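Local coordinates for penicillin-binding protein 2B (Streptococcus pneumoniae, PDB 2WAD), which forms the peptide cross-links between neighbouring glycan strands of cell-wall peptidoglycan as a penicillin-binding transpeptidase of the elongation machinery, at residues K389-I393 with S443-V448; M475-R479 with N515-D521. All coordinates share one frame; numbering follows the deposited sequence.

Interaction 1 of 2, residues K389-I393 with S443-V448. Unlike the reference sequence in segment 443-448: A446 (reference Thr), V448 (reference Met).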
ATOM      1  N   LYS A 389      10.189 -11.606 -21.860  1.00 36.05           N
ATOM      2  CA  LYS A 389      10.126 -12.253 -23.154  1.00 33.22           C
ATOM      3  C   LYS A 389       9.111 -13.393 -23.268  1.00 33.55           C
ATOM      4  O   LYS A 389       8.564 -13.656 -24.342  1.00 31.69           O
ATOM      5  CB  LYS A 389      11.532 -12.632 -23.629  1.00 34.81           C
ATOM      6  CG  LYS A 389      12.319 -11.407 -24.051  1.00 32.37           C
ATOM      7  CD  LYS A 389      13.765 -11.724 -24.424  1.00 33.04           C
ATOM      8  CE  LYS A 389      14.452 -10.441 -24.874  1.00 40.36           C
ATOM      9  NZ  LYS A 389      15.906 -10.531 -25.208  1.00 34.25           N
ATOM     10  N   ALA A 390       8.832 -14.055 -22.153  1.00 35.14           N
ATOM     11  CA  ALA A 390       7.812 -15.101 -22.106  1.00 35.74           C
ATOM     12  C   ALA A 390       6.391 -14.578 -22.343  1.00 37.30           C
ATOM     13  O   ALA A 390       5.528 -15.315 -22.858  1.00 36.65           O
ATOM     14  CB  ALA A 390       7.860 -15.808 -20.787  1.00 33.10           C
ATOM     15  N   ALA A 391       6.130 -13.325 -21.971  1.00 37.22           N
ATOM     16  CA  ALA A 391       4.803 -12.765 -22.212  1.00 36.70           C
ATOM     17  C   ALA A 391       4.638 -12.436 -23.697  1.00 39.82           C
ATOM     18  O   ALA A 391       3.552 -12.604 -24.257  1.00 42.44           O
ATOM     19  CB  ALA A 391       4.511 -11.544 -21.308  1.00 33.64           C
ATOM     20  N   THR A 392       5.706 -11.988 -24.349  1.00 38.42           N
ATOM     21  CA  THR A 392       5.643 -11.695 -25.789  1.00 36.93           C
ATOM     22  C   THR A 392       5.413 -12.921 -26.651  1.00 38.06           C
ATOM     23  O   THR A 392       4.647 -12.860 -27.613  1.00 37.23           O
ATOM     24  CB  THR A 392       6.932 -11.041 -26.296  1.00 34.29           C
ATOM     25  OG1 THR A 392       7.240  -9.923 -25.451  1.00 33.78           O
ATOM     26  CG2 THR A 392       6.738 -10.568 -27.718  1.00 34.75           C
ATOM     27  N   ILE A 393       6.110 -14.012 -26.333  1.00 37.42           N
ATOM     28  CA  ILE A 393       5.830 -15.292 -26.953  1.00 35.62           C
ATOM     29  C   ILE A 393       4.378 -15.704 -26.713  1.00 37.61           C
ATOM     30  O   ILE A 393       3.715 -16.227 -27.609  1.00 38.23           O
ATOM     31  CB  ILE A 393       6.823 -16.387 -26.487  1.00 35.95           C
ATOM     32  CG1 ILE A 393       8.258 -15.979 -26.838  1.00 33.75           C
ATOM     33  CG2 ILE A 393       6.595 -17.702 -27.221  1.00 34.84           C
ATOM     34  CD1 ILE A 393       9.348 -16.885 -26.228  1.00 34.53           C
ATOM     35  N   SER A 443      17.868 -15.611 -24.469  1.00 35.64           N
ATOM     36  CA  SER A 443      17.357 -14.246 -24.450  1.00 36.96           C
ATOM     37  C   SER A 443      17.445 -13.610 -25.830  1.00 36.43           C
ATOM     38  O   SER A 443      17.943 -12.500 -25.981  1.00 36.90           O
ATOM     39  CB  SER A 443      18.046 -13.379 -23.385  1.00 37.32           C
ATOM     40  OG  SER A 443      17.214 -12.285 -22.983  1.00 35.50           O
ATOM     41  N   SER A 444      16.962 -14.334 -26.829  1.00 35.74           N
ATOM     42  CA  SER A 444      17.011 -13.854 -28.204  1.00 37.46           C
ATOM     43  C   SER A 444      16.053 -12.691 -28.430  1.00 37.20           C
ATOM     44  O   SER A 444      14.838 -12.832 -28.234  1.00 37.51           O
ATOM     45  CB  SER A 444      16.624 -14.999 -29.147  1.00 35.06           C
ATOM     46  OG  SER A 444      16.328 -14.486 -30.428  1.00 37.13           O
ATOM     47  N   ASN A 445      16.582 -11.550 -28.858  1.00 35.65           N
ATOM     48  CA  ASN A 445      15.705 -10.492 -29.363  1.00 36.69           C
ATOM     49  C   ASN A 445      15.092 -10.814 -30.737  1.00 36.51           C
ATOM     50  O   ASN A 445      13.984 -10.367 -31.026  1.00 37.42           O
ATOM     51  CB  ASN A 445      16.425  -9.141 -29.439  1.00 36.02           C
ATOM     52  CG  ASN A 445      16.601  -8.467 -28.082  1.00 40.85           C
ATOM     53  OD1 ASN A 445      15.891  -8.739 -27.104  1.00 35.00           O
ATOM     54  ND2 ASN A 445      17.542  -7.532 -28.033  1.00 37.77           N
ATOM     55  N   ALA A 446      15.792 -11.571 -31.584  1.00 34.29           N
ATOM     56  CA  ALA A 446      15.287 -11.874 -32.930  1.00 37.66           C
ATOM     57  C   ALA A 446      13.952 -12.603 -32.865  1.00 35.69           C
ATOM     58  O   ALA A 446      13.066 -12.368 -33.698  1.00 32.84           O
ATOM     59  CB  ALA A 446      16.272 -12.707 -33.739  1.00 32.94           C
ATOM     60  N   TYR A 447      13.829 -13.507 -31.899  1.00 34.70           N
ATOM     61  CA  TYR A 447      12.614 -14.335 -31.818  1.00 36.27           C
ATOM     62  C   TYR A 447      11.371 -13.483 -31.480  1.00 40.42           C
ATOM     63  O   TYR A 447      10.296 -13.679 -32.081  1.00 40.02           O
ATOM     64  CB  TYR A 447      12.793 -15.457 -30.788  1.00 37.35           C
ATOM     65  CG  TYR A 447      11.775 -16.582 -30.899  1.00 37.82           C
ATOM     66  CD1 TYR A 447      12.021 -17.677 -31.710  1.00 40.15           C
ATOM     67  CD2 TYR A 447      10.560 -16.536 -30.216  1.00 37.27           C
ATOM     68  CE1 TYR A 447      11.098 -18.704 -31.839  1.00 36.31           C
ATOM     69  CE2 TYR A 447       9.618 -17.553 -30.348  1.00 32.89           C
ATOM     70  CZ  TYR A 447       9.905 -18.629 -31.159  1.00 34.22           C
ATOM     71  OH  TYR A 447       9.005 -19.654 -31.316  1.00 33.70           O
ATOM     72  N   VAL A 448      11.522 -12.539 -30.539  1.00 36.24           N
ATOM     73  CA  VAL A 448      10.397 -11.771 -30.036  1.00 35.82           C
ATOM     74  C   VAL A 448      10.050 -10.587 -30.934  1.00 35.08           C
ATOM     75  O   VAL A 448       8.909 -10.150 -30.952  1.00 33.84           O
ATOM     76  CB  VAL A 448      10.579 -11.263 -28.581  1.00 35.66           C
ATOM     77  CG1 VAL A 448      10.454 -12.416 -27.573  1.00 35.46           C
ATOM     78  CG2 VAL A 448      11.876 -10.482 -28.408  1.00 28.69           C
TER

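Interaction 2 of 2, residues M475-R479 with N515-D521. Unlike the reference sequence in segment 475-479: G476 (reference Glu).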
ATOM      1  N   MET A 475      -0.097  -3.016 -30.952  1.00 39.46           N
ATOM      2  CA  MET A 475       0.296  -2.555 -29.619  1.00 38.35           C
ATOM      3  C   MET A 475      -0.773  -2.898 -28.581  1.00 39.94           C
ATOM      4  O   MET A 475      -0.469  -3.267 -27.447  1.00 39.64           O
ATOM      5  CB  MET A 475       0.617  -1.056 -29.638  1.00 34.75           C
ATOM      6  CG  MET A 475       1.156  -0.526 -28.304  1.00 37.80           C
ATOM      7  SD  MET A 475       2.732  -1.252 -27.784  1.00 39.34           S
ATOM      8  CE  MET A 475       3.793   0.198 -27.860  1.00 38.23           C
ATOM      9  N   GLY A 476      -2.042  -2.840 -28.977  1.00 40.56           N
ATOM     10  CA  GLY A 476      -3.120  -3.223 -28.061  1.00 39.04           C
ATOM     11  C   GLY A 476      -3.123  -4.700 -27.708  1.00 39.21           C
ATOM     12  O   GLY A 476      -3.406  -5.092 -26.566  1.00 38.11           O
ATOM     13  N   LYS A 477      -2.837  -5.538 -28.697  1.00 37.71           N
ATOM     14  CA  LYS A 477      -2.833  -6.979 -28.471  1.00 38.71           C
ATOM     15  C   LYS A 477      -1.657  -7.424 -27.600  1.00 39.57           C
ATOM     16  O   LYS A 477      -1.810  -8.323 -26.769  1.00 39.02           O
ATOM     17  CB  LYS A 477      -2.798  -7.730 -29.794  1.00 39.79           C
ATOM     18  CG  LYS A 477      -4.105  -7.739 -30.567  1.00 43.90           C
ATOM     19  CD  LYS A 477      -3.892  -8.355 -31.949  1.00 43.66           C
ATOM     20  CE  LYS A 477      -5.158  -8.238 -32.803  1.00 54.35           C
ATOM     21  NZ  LYS A 477      -5.147  -9.176 -33.967  1.00 52.44           N
ATOM     22  N   LEU A 478      -0.490  -6.819 -27.835  1.00 37.99           N
ATOM     23  CA  LEU A 478       0.700  -7.061 -27.030  1.00 35.98           C
ATOM     24  C   LEU A 478       0.442  -6.658 -25.584  1.00 36.13           C
ATOM     25  O   LEU A 478       0.655  -7.473 -24.680  1.00 34.67           O
ATOM     26  CB  LEU A 478       1.918  -6.294 -27.600  1.00 35.56           C
ATOM     27  CG  LEU A 478       3.274  -6.531 -26.907  1.00 34.77           C
ATOM     28  CD1 LEU A 478       3.823  -7.961 -27.179  1.00 33.37           C
ATOM     29  CD2 LEU A 478       4.322  -5.489 -27.307  1.00 34.51           C
ATOM     30  N   ARG A 479      -0.011  -5.415 -25.372  1.00 34.22           N
ATOM     31  CA  ARG A 479      -0.249  -4.892 -24.029  1.00 31.58           C
ATOM     32  C   ARG A 479      -1.371  -5.632 -23.303  1.00 35.82           C
ATOM     33  O   ARG A 479      -1.412  -5.723 -22.058  1.00 34.48           O
ATOM     34  CB  ARG A 479      -0.529  -3.387 -24.042  1.00 34.98           C
ATOM     35  CG  ARG A 479       0.638  -2.475 -24.433  1.00 31.36           C
ATOM     36  CD  ARG A 479       0.221  -1.000 -24.385  1.00 29.35           C
ATOM     37  NE  ARG A 479       1.368  -0.104 -24.213  1.00 34.51           N
ATOM     38  CZ  ARG A 479       1.412   1.169 -24.590  1.00 37.16           C
ATOM     39  NH1 ARG A 479       0.354   1.740 -25.171  1.00 32.55           N
ATOM     40  NH2 ARG A 479       2.510   1.887 -24.374  1.00 31.74           N
ATOM     41  N   ASN A 515       8.951  -2.501 -26.985  1.00 36.60           N
ATOM     42  CA  ASN A 515       8.082  -3.012 -25.912  1.00 36.98           C
ATOM     43  C   ASN A 515       8.160  -4.526 -25.870  1.00 33.21           C
ATOM     44  O   ASN A 515       8.105  -5.125 -24.801  1.00 34.65           O
ATOM     45  CB  ASN A 515       6.631  -2.523 -26.091  1.00 34.01           C
ATOM     46  CG  ASN A 515       5.891  -2.367 -24.772  1.00 37.58           C
ATOM     47  OD1 ASN A 515       6.490  -2.128 -23.722  1.00 31.37           O
ATOM     48  ND2 ASN A 515       4.563  -2.453 -24.833  1.00 35.75           N
ATOM     49  N   ALA A 516       8.349  -5.132 -27.042  1.00 36.96           N
ATOM     50  CA  ALA A 516       8.405  -6.589 -27.196  1.00 37.08           C
ATOM     51  C   ALA A 516       9.571  -7.270 -26.474  1.00 38.57           C
ATOM     52  O   ALA A 516       9.514  -8.470 -26.162  1.00 35.50           O
ATOM     53  CB  ALA A 516       8.406  -6.977 -28.676  1.00 36.68           C
ATOM     54  N   PHE A 517      10.640  -6.518 -26.225  1.00 37.54           N
ATOM     55  CA  PHE A 517      11.738  -7.068 -25.444  1.00 35.95           C
ATOM     56  C   PHE A 517      11.982  -6.218 -24.195  1.00 36.44           C
ATOM     57  O   PHE A 517      13.072  -6.201 -23.628  1.00 38.44           O
ATOM     58  CB  PHE A 517      12.997  -7.344 -26.312  1.00 36.93           C
ATOM     59  CG  PHE A 517      13.521  -6.148 -27.098  1.00 31.75           C
ATOM     60  CD1 PHE A 517      13.158  -5.964 -28.430  1.00 30.70           C
ATOM     61  CD2 PHE A 517      14.431  -5.262 -26.542  1.00 35.67           C
ATOM     62  CE1 PHE A 517      13.643  -4.901 -29.188  1.00 34.24           C
ATOM     63  CE2 PHE A 517      14.937  -4.167 -27.287  1.00 32.79           C
ATOM     64  CZ  PHE A 517      14.530  -3.980 -28.617  1.00 33.72           C
ATOM     65  N   GLY A 518      10.943  -5.506 -23.759  1.00 36.19           N
ATOM     66  CA  GLY A 518      10.927  -4.897 -22.444  1.00 29.47           C
ATOM     67  C   GLY A 518      11.737  -3.616 -22.323  1.00 33.33           C
ATOM     68  O   GLY A 518      12.303  -3.327 -21.263  1.00 29.74           O
ATOM     69  N   GLN A 519      11.759  -2.832 -23.396  1.00 33.07           N
ATOM     70  CA  GLN A 519      12.397  -1.524 -23.366  1.00 36.98           C
ATOM     71  C   GLN A 519      11.402  -0.422 -23.728  1.00 38.42           C
ATOM     72  O   GLN A 519      11.754   0.506 -24.421  1.00 41.60           O
ATOM     73  CB  GLN A 519      13.613  -1.453 -24.296  1.00 36.87           C
ATOM     74  CG  GLN A 519      14.751  -2.430 -23.983  1.00 40.05           C
ATOM     75  CD  GLN A 519      15.484  -2.121 -22.688  1.00 42.35           C
ATOM     76  OE1 GLN A 519      15.827  -3.027 -21.920  1.00 47.56           O
ATOM     77  NE2 GLN A 519      15.757  -0.845 -22.449  1.00 47.94           N
ATOM     78  N   PHE A 520      10.162  -0.477 -23.257  1.00 38.24           N
ATOM     79  CA  PHE A 520       9.276   0.677 -23.487  1.00 35.82           C
ATOM     80  C   PHE A 520       8.409   0.885 -22.253  1.00 34.59           C
ATOM     81  O   PHE A 520       8.736   1.726 -21.419  1.00 34.39           O
ATOM     82  CB  PHE A 520       8.473   0.583 -24.809  1.00 35.63           C
ATOM     83  CG  PHE A 520       7.716   1.844 -25.158  1.00 32.56           C
ATOM     84  CD1 PHE A 520       8.382   3.049 -25.303  1.00 40.10           C
ATOM     85  CD2 PHE A 520       6.337   1.840 -25.292  1.00 30.25           C
ATOM     86  CE1 PHE A 520       7.693   4.228 -25.594  1.00 42.66           C
ATOM     87  CE2 PHE A 520       5.639   3.010 -25.593  1.00 36.93           C
ATOM     88  CZ  PHE A 520       6.319   4.213 -25.726  1.00 39.97           C
ATOM     89  N   ASP A 521       7.349   0.104 -22.065  1.00 33.40           N
ATOM     90  CA  ASP A 521       6.518   0.342 -20.878  1.00 33.24           C
ATOM     91  C   ASP A 521       7.360   0.021 -19.626  1.00 35.87           C
ATOM     92  O   ASP A 521       8.140  -0.939 -19.668  1.00 36.55           O
ATOM     93  CB  ASP A 521       5.282  -0.566 -20.916  1.00 33.08           C
ATOM     94  CG  ASP A 521       4.311  -0.194 -22.020  1.00 35.97           C
ATOM     95  OD1 ASP A 521       4.460   0.901 -22.585  1.00 31.55           O
ATOM     96  OD2 ASP A 521       3.400  -0.984 -22.339  1.00 35.99           O
TER

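Interaction 1 of 2, residues K389-I393 with S443-V448
K389 lays its extended side chain across V448, CB and CG resting on the CG1 methyl, and carries its ammonium into a pocket of oxygens from S443 and N445. Three bonds grip NZ from this side: 2.6 Å to N445 OD1, 2.9 Å to S443 O and 3.1 Å to S443 OG. Neither carbonyl is met in its own plane; NZ stands 44° out of that of N445 and 70° out of that of S443. With CG beside the backbone N (chi1 -73°) and the rest extended, the chain runs straight to the S443 and N445 oxygens. S443 and N445 fit the S-x-N motif of penicillin-recognising enzymes, and K389 fits the lysine of S-x-x-K, whose serine would be S386, the probable acyl-ester nucleophile; NZ also bonds S386 OG, while S443 OG has further partners in S386 and K615. S443, at positive phi, is the C' residue of a Schellman motif that ends helix 436-442. S444 then N-caps the next helix, its OG accepting from Y447 N at 3.1 Å and bonding D410 as well. Away from the ammonium the contact is apolar: T392 CB lies 4.0 Å from V448 CG1, and the I393 and Y447 side chains cross at about a right angle, I393 CG1 4.1 Å from Y447 CE2.

Interaction 2 of 2, residues M475-R479 with N515-D521
The turn that ends helix 509-515 in the transpeptidase domain meets helix 471-484 through a side-on salt bridge between R479 and D521. R479 NE reaches D521 OD2 at 2.9 Å and NH2 reaches OD1 at 2.8 Å, each carboxylate oxygen using its syn lone pair, and both bonds are nearly straight. The two flat groups are nearly coplanar, 21° apart, and two bonds to two oxygens limit rotation of the guanidinium; P504 O takes a further bond from NH2. M475, bent at chi2 and chi3, lays CG over one guanidinium face, offset toward the rim, and sends CE on to F520 CD2, 4.0 Å away. The F520 ring has R479 NH2 at its edge, with CE2 3.5 Å from that nitrogen. Behind the carboxylate stands N515, the second-shell residue: its OD1 accepts from D521 N at 2.9 Å, and its ND2 gives a weak bond to D521 OD2. These bonds tie D521 back to N515, the first residue of a type I turn that ends at G518, where G518, at positive phi, is the C' residue of a Schellman motif. The amide of N515 is turned almost perpendicular to the guanidinium, 82° between planes, and ND2 lies 3.7 Å from M475 SD. L478, its CG anti to the backbone N (chi1 -176°), brings CD2 against N515 CB at 4.0 Å.

Overall arrangement
Both interactions lie in the transpeptidase domain, with centres about 11 Å apart, and come in series along the chain: interaction 1 joins helix 389-398 to the start of helix 445-455, then interaction 2 joins helix 471-484 to the turn after helix 509-515. They meet directly. T392 OG1 probably hydrogen-bonds A516 O at 2.8 Å, and F517 CB packs against N445 OD1 and K389 CE, while L478 of interaction 2 touches T392. The 515-521 turn therefore packs against the start of helix 389-398, next to S386, and G518 also bonds the backbone of G385. Separately, the active site of this protein is highly flexible when drug-sensitive and drug-resistant forms are compared.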